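Side-chain contacts in mRNA export protein (Chaetomium thermophilum, PDB 4WPM), which probably works, as an RNA-binding transport factor, in the export of mRNA from the nucleus to the cytoplasm: residues 45-50 with 77-82; 66-71 with 95-100; 41-46 with 90-95. One frame throughout, in Å; residues are numbered along the deposited sequence.

Contact 1 (45-50 with 77-82); sequences DFLERK and QHLLRL. With SO4 (sulfate ion), chain E.
Two flat groups flank the apolar packing of Leu-47 and Lys-50 against Leu-79 and Leu-82, one on each segment. The Phe-46 ring receives Arg-49 NH1 at its edge and in its plane, 4.0 Å from CD1. The Arg-81 guanidinium has sulfate O1 at its edge, also in plane, but the bond from NH2 to that oxygen is weak at 3.5 Å. Gln-77 NE2 grips O1 more firmly, at 2.8 Å and an N-H...O angle of 156°. The approach of Arg-81 to a second sulfate oxygen is too short to be trusted, so the exact placement of this anion, probably from the crystallisation liquor, remains doubtful. Arg-49 is held by its own helix, with NE 3.0 Å from Asp-45 OD2 in a salt bridge whose bent bond meets the carboxylate from above its plane.

Across the segments the contact is apolar, with no hydrogen bond. Leu-79 reaches over with CD2, which comes 3.9 Å from Leu-47 CB, the two side chains meeting at about a right angle. Leu-82 enters with both methyls: CD1 lies 3.8 Å from Leu-47 CD2, and CD2 lies 3.4 Å from Lys-50 CG, a close approach for two carbons. Lys-50 thus contributes its aliphatic root. Its CG stands anti to the backbone N (chi1 -161°), and a bend at chi2 of 66° then leads the amine away from Leu-82.

The contact joins helix 40-51 to the C-terminal end of helix 73-81, the two helices of the RNA recognition motif. Loop residues Leu-57 and Phe-85 touch Leu-79 and Lys-50, and Tyr-87 meets the Phe-46 ring. Toward the sheet, Leu-47 packs on Leu-69 and Leu-79 on Val-71, both of strand 66-71.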
# COMPACT_ATOMS: atom_id res chain seq x y z
N ASP A 45 -12.75 -7.30 -13.07
CA ASP A 45 -14.01 -7.89 -13.52
C ASP A 45 -15.09 -7.64 -12.47
O ASP A 45 -16.23 -7.32 -12.80
CB ASP A 45 -13.85 -9.39 -13.77
CG ASP A 45 -15.12 -10.04 -14.26
OD1 ASP A 45 -15.39 -9.99 -15.48
OD2 ASP A 45 -15.86 -10.61 -13.42
N PHE A 46 -14.72 -7.79 -11.20
CA PHE A 46 -15.65 -7.56 -10.10
C PHE A 46 -16.08 -6.10 -10.03
O PHE A 46 -17.25 -5.80 -9.80
CB PHE A 46 -15.01 -7.98 -8.77
CG PHE A 46 -15.68 -7.40 -7.56
CD1 PHE A 46 -16.88 -7.93 -7.10
CD2 PHE A 46 -15.12 -6.33 -6.89
CE1 PHE A 46 -17.50 -7.40 -5.98
CE2 PHE A 46 -15.74 -5.79 -5.77
CZ PHE A 46 -16.93 -6.33 -5.32
N LEU A 47 -15.13 -5.19 -10.22
CA LEU A 47 -15.42 -3.76 -10.17
C LEU A 47 -16.37 -3.32 -11.28
O LEU A 47 -17.27 -2.51 -11.05
CB LEU A 47 -14.12 -2.95 -10.26
CG LEU A 47 -13.15 -3.07 -9.08
CD1 LEU A 47 -11.84 -2.37 -9.41
CD2 LEU A 47 -13.76 -2.49 -7.82
N GLU A 48 -16.17 -3.87 -12.47
CA GLU A 48 -17.02 -3.55 -13.61
C GLU A 48 -18.47 -3.96 -13.38
O GLU A 48 -19.39 -3.20 -13.67
CB GLU A 48 -16.48 -4.22 -14.88
CG GLU A 48 -15.17 -3.63 -15.38
CD GLU A 48 -14.59 -4.41 -16.55
OE1 GLU A 48 -14.90 -5.61 -16.69
OE2 GLU A 48 -13.80 -3.81 -17.32
N ARG A 49 -18.66 -5.16 -12.85
CA ARG A 49 -20.00 -5.68 -12.61
C ARG A 49 -20.70 -4.95 -11.46
O ARG A 49 -21.89 -4.66 -11.53
CB ARG A 49 -19.95 -7.18 -12.30
CG ARG A 49 -19.40 -8.02 -13.45
CD ARG A 49 -19.39 -9.50 -13.11
NE ARG A 49 -18.44 -9.82 -12.04
CZ ARG A 49 -18.78 -10.31 -10.84
NH1 ARG A 49 -17.84 -10.55 -9.95
NH2 ARG A 49 -20.05 -10.56 -10.53
N LYS A 50 -19.94 -4.65 -10.40
CA LYS A 50 -20.50 -4.04 -9.20
C LYS A 50 -20.95 -2.60 -9.42
O LYS A 50 -21.91 -2.14 -8.80
CB LYS A 50 -19.48 -4.10 -8.05
CG LYS A 50 -20.09 -3.93 -6.67
CD LYS A 50 -21.01 -5.08 -6.29
CE LYS A 50 -21.54 -4.92 -4.88
NZ LYS A 50 -22.81 -5.67 -4.67
N GLN A 77 -16.09 8.03 -10.10
CA GLN A 77 -17.12 8.18 -9.08
C GLN A 77 -17.80 6.85 -8.74
O GLN A 77 -18.06 6.56 -7.58
CB GLN A 77 -18.17 9.19 -9.54
CG GLN A 77 -19.08 9.69 -8.43
CD GLN A 77 -20.10 10.70 -8.91
OE1 GLN A 77 -20.04 11.16 -10.05
NE2 GLN A 77 -21.03 11.06 -8.04
N HIS A 78 -18.08 6.05 -9.76
CA HIS A 78 -18.71 4.75 -9.55
C HIS A 78 -17.76 3.79 -8.84
O HIS A 78 -18.19 2.99 -8.01
CB HIS A 78 -19.19 4.16 -10.88
CG HIS A 78 -20.21 5.01 -11.58
ND1 HIS A 78 -19.98 5.60 -12.80
CD2 HIS A 78 -21.46 5.38 -11.21
CE1 HIS A 78 -21.05 6.29 -13.17
NE2 HIS A 78 -21.96 6.17 -12.22
N LEU A 79 -16.48 3.87 -9.18
CA LEU A 79 -15.47 3.05 -8.51
C LEU A 79 -15.33 3.47 -7.05
O LEU A 79 -15.17 2.63 -6.17
CB LEU A 79 -14.12 3.17 -9.23
CG LEU A 79 -13.97 2.44 -10.57
CD1 LEU A 79 -12.69 2.87 -11.25
CD2 LEU A 79 -13.99 0.93 -10.37
N LEU A 80 -15.38 4.78 -6.81
CA LEU A 80 -15.24 5.31 -5.46
C LEU A 80 -16.40 4.89 -4.55
O LEU A 80 -16.22 4.80 -3.34
CB LEU A 80 -15.12 6.84 -5.51
CG LEU A 80 -13.76 7.40 -5.95
CD1 LEU A 80 -13.84 8.90 -6.16
CD2 LEU A 80 -12.67 7.06 -4.94
N ARG A 81 -17.57 4.65 -5.13
CA ARG A 81 -18.71 4.17 -4.34
C ARG A 81 -18.42 2.80 -3.73
O ARG A 81 -18.94 2.47 -2.66
CB ARG A 81 -19.99 4.10 -5.17
CG ARG A 81 -20.77 5.40 -5.20
CD ARG A 81 -22.07 5.27 -5.99
NE ARG A 81 -22.68 6.57 -6.24
CZ ARG A 81 -23.91 6.75 -6.72
NH1 ARG A 81 -24.67 5.71 -7.01
NH2 ARG A 81 -24.37 7.98 -6.90
N LEU A 82 -17.61 2.01 -4.41
CA LEU A 82 -17.31 0.66 -3.96
C LEU A 82 -16.24 0.65 -2.87
O LEU A 82 -15.82 -0.42 -2.42
CB LEU A 82 -16.85 -0.20 -5.14
CG LEU A 82 -17.81 -0.23 -6.34
CD1 LEU A 82 -17.24 -1.09 -7.46
CD2 LEU A 82 -19.19 -0.73 -5.92
S SO4 E . -21.32 9.02 -4.59
O1 SO4 E . -21.83 9.97 -5.57
O2 SO4 E . -21.11 9.70 -3.31
O3 SO4 E . -22.29 7.94 -4.40
O4 SO4 E . -20.06 8.46 -5.06

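Contact 2 (66-71 with 95-100). With SO4 (sulfate ion), chain C.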
# COMPACT_ATOMS: atom_id res chain seq x y z
N TYR A 66 -0.78 -2.20 -3.65
CA TYR A 66 -1.79 -1.40 -4.33
C TYR A 66 -2.09 -1.88 -5.74
O TYR A 66 -1.23 -2.45 -6.41
CB TYR A 66 -1.34 0.06 -4.39
CG TYR A 66 -1.44 0.81 -3.08
CD1 TYR A 66 -2.66 1.30 -2.62
CD2 TYR A 66 -0.31 1.02 -2.30
CE1 TYR A 66 -2.75 1.98 -1.43
CE2 TYR A 66 -0.40 1.71 -1.10
CZ TYR A 66 -1.62 2.18 -0.67
OH TYR A 66 -1.71 2.86 0.52
N VAL A 67 -3.32 -1.63 -6.17
CA VAL A 67 -3.70 -1.75 -7.57
C VAL A 67 -3.98 -0.36 -8.13
O VAL A 67 -4.77 0.39 -7.56
CB VAL A 67 -4.95 -2.65 -7.76
CG1 VAL A 67 -5.41 -2.64 -9.21
CG2 VAL A 67 -4.67 -4.06 -7.29
N TRP A 68 -3.32 -0.03 -9.23
CA TRP A 68 -3.46 1.29 -9.85
C TRP A 68 -4.34 1.18 -11.08
O TRP A 68 -4.19 0.25 -11.87
CB TRP A 68 -2.09 1.85 -10.23
CG TRP A 68 -1.16 2.04 -9.07
CD1 TRP A 68 -0.51 1.06 -8.37
CD2 TRP A 68 -0.75 3.28 -8.48
NE1 TRP A 68 0.26 1.62 -7.38
CE2 TRP A 68 0.13 2.98 -7.43
CE3 TRP A 68 -1.06 4.62 -8.75
CZ2 TRP A 68 0.71 3.97 -6.64
CZ3 TRP A 68 -0.48 5.60 -7.96
CH2 TRP A 68 0.40 5.27 -6.92
N LEU A 69 -5.27 2.12 -11.23
CA LEU A 69 -6.15 2.16 -12.39
C LEU A 69 -6.22 3.57 -12.96
O LEU A 69 -6.34 4.55 -12.23
CB LEU A 69 -7.56 1.68 -12.03
CG LEU A 69 -7.68 0.24 -11.53
CD1 LEU A 69 -9.09 -0.03 -11.07
CD2 LEU A 69 -7.27 -0.73 -12.62
N LYS A 70 -6.13 3.66 -14.29
CA LYS A 70 -6.28 4.93 -14.99
C LYS A 70 -7.64 4.97 -15.69
O LYS A 70 -7.91 4.16 -16.58
CB LYS A 70 -5.13 5.10 -15.99
CG LYS A 70 -4.67 6.53 -16.18
CD LYS A 70 -3.36 6.57 -16.96
CE LYS A 70 -2.76 7.97 -16.98
NZ LYS A 70 -1.80 8.14 -18.11
N VAL A 71 -8.49 5.90 -15.28
CA VAL A 71 -9.87 5.97 -15.76
C VAL A 71 -10.33 7.41 -15.94
O VAL A 71 -9.72 8.33 -15.40
CB VAL A 71 -10.84 5.25 -14.78
CG1 VAL A 71 -10.47 3.78 -14.64
CG2 VAL A 71 -10.83 5.94 -13.42
N GLU A 95 -9.30 4.90 -3.47
CA GLU A 95 -9.03 6.33 -3.35
C GLU A 95 -8.52 6.95 -4.64
O GLU A 95 -7.82 6.30 -5.43
CB GLU A 95 -8.02 6.59 -2.23
CG GLU A 95 -8.43 6.02 -0.88
CD GLU A 95 -7.41 6.31 0.21
OE1 GLU A 95 -6.21 6.42 -0.11
OE2 GLU A 95 -7.82 6.43 1.39
N GLU A 96 -8.87 8.21 -4.86
CA GLU A 96 -8.32 9.00 -5.95
C GLU A 96 -7.02 9.65 -5.49
O GLU A 96 -6.88 10.03 -4.33
CB GLU A 96 -9.31 10.07 -6.41
CG GLU A 96 -8.92 10.77 -7.70
CD GLU A 96 -9.86 11.90 -8.07
OE1 GLU A 96 -11.07 11.78 -7.79
OE2 GLU A 96 -9.38 12.90 -8.64
N THR A 97 -6.07 9.79 -6.41
CA THR A 97 -4.76 10.34 -6.09
C THR A 97 -4.16 11.12 -7.26
O THR A 97 -4.44 10.81 -8.42
CB THR A 97 -3.76 9.24 -5.67
OG1 THR A 97 -2.54 9.83 -5.23
CG2 THR A 97 -3.48 8.30 -6.84
N ASN A 98 -3.33 12.11 -6.94
CA ASN A 98 -2.58 12.83 -7.96
C ASN A 98 -1.17 12.28 -8.09
O ASN A 98 -0.33 12.84 -8.80
CB ASN A 98 -2.54 14.33 -7.64
CG ASN A 98 -1.98 14.63 -6.26
OD1 ASN A 98 -1.11 13.92 -5.75
ND2 ASN A 98 -2.48 15.69 -5.64
N GLU A 99 -0.90 11.16 -7.41
CA GLU A 99 0.38 10.48 -7.53
C GLU A 99 0.57 9.99 -8.96
O GLU A 99 -0.39 9.54 -9.59
CB GLU A 99 0.47 9.31 -6.56
CG GLU A 99 0.79 9.70 -5.13
CD GLU A 99 0.68 8.53 -4.17
OE1 GLU A 99 -0.14 8.60 -3.23
OE2 GLU A 99 1.41 7.53 -4.35
N PRO A 100 1.80 10.08 -9.49
CA PRO A 100 2.01 9.53 -10.83
C PRO A 100 1.91 8.01 -10.86
O PRO A 100 2.36 7.35 -9.93
CB PRO A 100 3.44 9.99 -11.18
CG PRO A 100 4.10 10.18 -9.86
CD PRO A 100 3.04 10.65 -8.92
S SO4 C . -3.16 12.03 -2.70
O1 SO4 C . -2.40 12.85 -1.76
O2 SO4 C . -4.58 12.11 -2.39
O3 SO4 C . -2.93 12.52 -4.06
O4 SO4 C . -2.72 10.64 -2.61
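Thr-97 OG1 is gripped twice: it donates to sulfate O4 at 2.7 Å and accepts from Glu-99 N at 3.0 Å with an N-H...O angle of 163°, which closes an ST turn. The anion, probably from the crystallisation liquor, also takes Asn-98 N on its O3 at 2.9 Å. With OG1 anti to the backbone N (chi1 -174°), the other branch, CG2, falls between N and the carbonyl carbon and approaches the indole obliquely, 4.2 Å from Trp-68 CZ3.

The turn brings Glu-99 to the adjacent ring atom. Its OE2 lies at the indole edge, near the ring plane and 3.6 Å from Trp-68 CH2. The carboxylate plane stands 79° from the ring, so the two groups are crossed and not stacked. Such an oxygen facing the weakly positive rim of an aromatic may be mildly favourable. Trp-68 CZ3 also lies 3.9 Å from the carbonyl O of Pro-100, and Met-101 and Pro-102 add further cover.

Strand 20-25 lies between the two strands, so Trp-68 CA and Thr-97 CA are 9.9 Å apart and the indole bridges the gap over Lys-23. Val-67 and Leu-69 instead pack on helix 40-51. Trp-68 therefore belongs to the face not covered by this chain's own helices, where nearby Tyr-66 meets Arg-81 of the second subunit; on this face canonical RNA recognition motifs commonly bind RNA.

Contact 3 (41-46 with 90-95); sequences RSLLDF and ATLTIE. With SO4 (sulfate ion), chain D.
Leu-92 meets Leu-43 and Phe-46 in the hydrophobic core of the RNA recognition motif, where a helix covers one face of the antiparallel sheet. Measured against Leu-43 CD1, the side chain closes the gap atom by atom: Leu-92 CB is still 6.1 Å away and CG 4.9 Å. At the fork the branches differ. Leu-92 CD2 remains 4.6 Å from Leu-43 CD1, whereas Leu-92 CD1 arrives at 3.9 Å and is thus the touching methyl. That same CD1 lies 4.3 Å from Phe-46 CE2, so one methyl is shared between residues three apart on the helix.

Leu-43 sends its CG anti to the backbone N (chi1 170°), and its side chain and that of Leu-92 run antiparallel alongside each other. Tyr-87 of the neighbouring strand touches both leucines, and its ring also meets that of Phe-46 with planes about 35° apart, so Tyr-87 touches all three residues of the cluster.

Leu-92 sits where strand 90-97 is briefly interrupted, yet its backbone is bonded to Gly-84 and Phe-85. Just before it, Thr-91 takes no part in the core and instead binds a sulfate, probably from the crystallisation liquor, its backbone N reaching O1 at 2.8 Å and its OG1 donating to O2 at 3.1 Å.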
# COMPACT_ATOMS: atom_id res chain seq x y z
N ARG A 41 -7.11 -9.40 -12.68
CA ARG A 41 -8.19 -9.53 -13.65
C ARG A 41 -9.53 -9.80 -12.98
O ARG A 41 -10.55 -9.21 -13.35
CB ARG A 41 -7.86 -10.66 -14.63
CG ARG A 41 -8.84 -10.80 -15.79
CD ARG A 41 -9.35 -12.22 -15.92
NE ARG A 41 -10.32 -12.55 -14.87
CZ ARG A 41 -10.78 -13.77 -14.64
NH1 ARG A 41 -10.37 -14.80 -15.37
NH2 ARG A 41 -11.66 -13.97 -13.67
N SER A 42 -9.54 -10.69 -12.00
CA SER A 42 -10.76 -11.02 -11.27
C SER A 42 -11.29 -9.80 -10.52
O SER A 42 -12.50 -9.61 -10.39
CB SER A 42 -10.51 -12.17 -10.30
OG SER A 42 -9.62 -11.80 -9.26
N LEU A 43 -10.37 -8.97 -10.02
CA LEU A 43 -10.75 -7.75 -9.31
C LEU A 43 -11.41 -6.75 -10.25
O LEU A 43 -12.48 -6.22 -9.95
CB LEU A 43 -9.52 -7.12 -8.65
CG LEU A 43 -9.70 -5.71 -8.07
CD1 LEU A 43 -10.69 -5.72 -6.91
CD2 LEU A 43 -8.37 -5.14 -7.63
N LEU A 44 -10.77 -6.47 -11.38
CA LEU A 44 -11.30 -5.51 -12.34
C LEU A 44 -12.64 -5.99 -12.88
O LEU A 44 -13.54 -5.20 -13.11
CB LEU A 44 -10.31 -5.27 -13.48
CG LEU A 44 -8.90 -4.83 -13.09
CD1 LEU A 44 -8.16 -4.27 -14.29
CD2 LEU A 44 -8.91 -3.82 -11.94
N ASP A 45 -12.75 -7.30 -13.07
CA ASP A 45 -14.01 -7.89 -13.52
C ASP A 45 -15.09 -7.64 -12.47
O ASP A 45 -16.23 -7.32 -12.80
CB ASP A 45 -13.85 -9.39 -13.77
CG ASP A 45 -15.12 -10.04 -14.26
OD1 ASP A 45 -15.39 -9.99 -15.48
OD2 ASP A 45 -15.86 -10.61 -13.42
N PHE A 46 -14.72 -7.79 -11.20
CA PHE A 46 -15.65 -7.56 -10.10
C PHE A 46 -16.08 -6.10 -10.03
O PHE A 46 -17.25 -5.80 -9.80
CB PHE A 46 -15.01 -7.98 -8.77
CG PHE A 46 -15.68 -7.40 -7.56
CD1 PHE A 46 -16.88 -7.93 -7.10
CD2 PHE A 46 -15.12 -6.33 -6.89
CE1 PHE A 46 -17.50 -7.40 -5.98
CE2 PHE A 46 -15.74 -5.79 -5.77
CZ PHE A 46 -16.93 -6.33 -5.32
N ALA A 90 -11.83 -9.69 1.55
CA ALA A 90 -10.96 -8.59 1.97
C ALA A 90 -11.62 -7.24 1.73
O ALA A 90 -12.23 -7.01 0.69
CB ALA A 90 -9.63 -8.66 1.24
N THR A 91 -11.49 -6.34 2.71
CA THR A 91 -12.05 -5.00 2.60
C THR A 91 -11.22 -4.15 1.65
O THR A 91 -10.00 -4.06 1.79
CB THR A 91 -12.12 -4.30 3.97
OG1 THR A 91 -12.92 -5.08 4.87
CG2 THR A 91 -12.73 -2.91 3.84
N LEU A 92 -11.89 -3.53 0.68
CA LEU A 92 -11.22 -2.68 -0.30
C LEU A 92 -11.22 -1.22 0.12
O LEU A 92 -12.25 -0.68 0.54
CB LEU A 92 -11.89 -2.82 -1.67
CG LEU A 92 -11.76 -4.16 -2.41
CD1 LEU A 92 -12.33 -4.04 -3.82
CD2 LEU A 92 -10.32 -4.66 -2.45
N THR A 93 -10.06 -0.58 0.01
CA THR A 93 -9.95 0.86 0.20
C THR A 93 -9.65 1.49 -1.16
O THR A 93 -8.56 1.30 -1.71
CB THR A 93 -8.84 1.23 1.20
OG1 THR A 93 -9.03 0.50 2.42
CG2 THR A 93 -8.85 2.73 1.49
N ILE A 94 -10.61 2.22 -1.70
CA ILE A 94 -10.48 2.81 -3.02
C ILE A 94 -10.36 4.33 -2.89
O ILE A 94 -11.21 4.97 -2.27
CB ILE A 94 -11.68 2.45 -3.91
CG1 ILE A 94 -11.98 0.95 -3.81
CG2 ILE A 94 -11.45 2.93 -5.35
CD1 ILE A 94 -13.14 0.47 -4.66
N GLU A 95 -9.30 4.90 -3.47
CA GLU A 95 -9.03 6.33 -3.35
C GLU A 95 -8.52 6.95 -4.64
O GLU A 95 -7.82 6.30 -5.43
CB GLU A 95 -8.02 6.59 -2.23
CG GLU A 95 -8.43 6.02 -0.88
CD GLU A 95 -7.41 6.31 0.21
OE1 GLU A 95 -6.21 6.42 -0.11
OE2 GLU A 95 -7.82 6.43 1.39
S SO4 D . -9.58 -7.18 6.05
O1 SO4 D . -9.46 -6.93 4.61
O2 SO4 D . -10.62 -6.31 6.60
O3 SO4 D . -8.31 -6.88 6.70
O4 SO4 D . -9.93 -8.57 6.28

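All three contacts lie within the single RNA recognition motif domain of this longer export protein. Contacts 1 and 3 start from helix 40-51, share Asp-45 and Phe-46, and have centres about 8 Å apart. Contact 2 lies about 14 Å from contact 1 and 13 Å from contact 3. It shares strand 90-97 and Glu-95 with contact 3, and strand 66-71 leads into helix 73-81 of contact 1. Along the chain, contact 2 interleaves with both others. Ile-94 CD1 packs on the backbone of Leu-79 and Leu-82. Contacts 1 and 3 are part of the core between helices and sheet, to which Val-67 and Leu-69 also contribute; contact 2 lies on the sheet's other face. Contacts 2 and 3 both reach the second subunit.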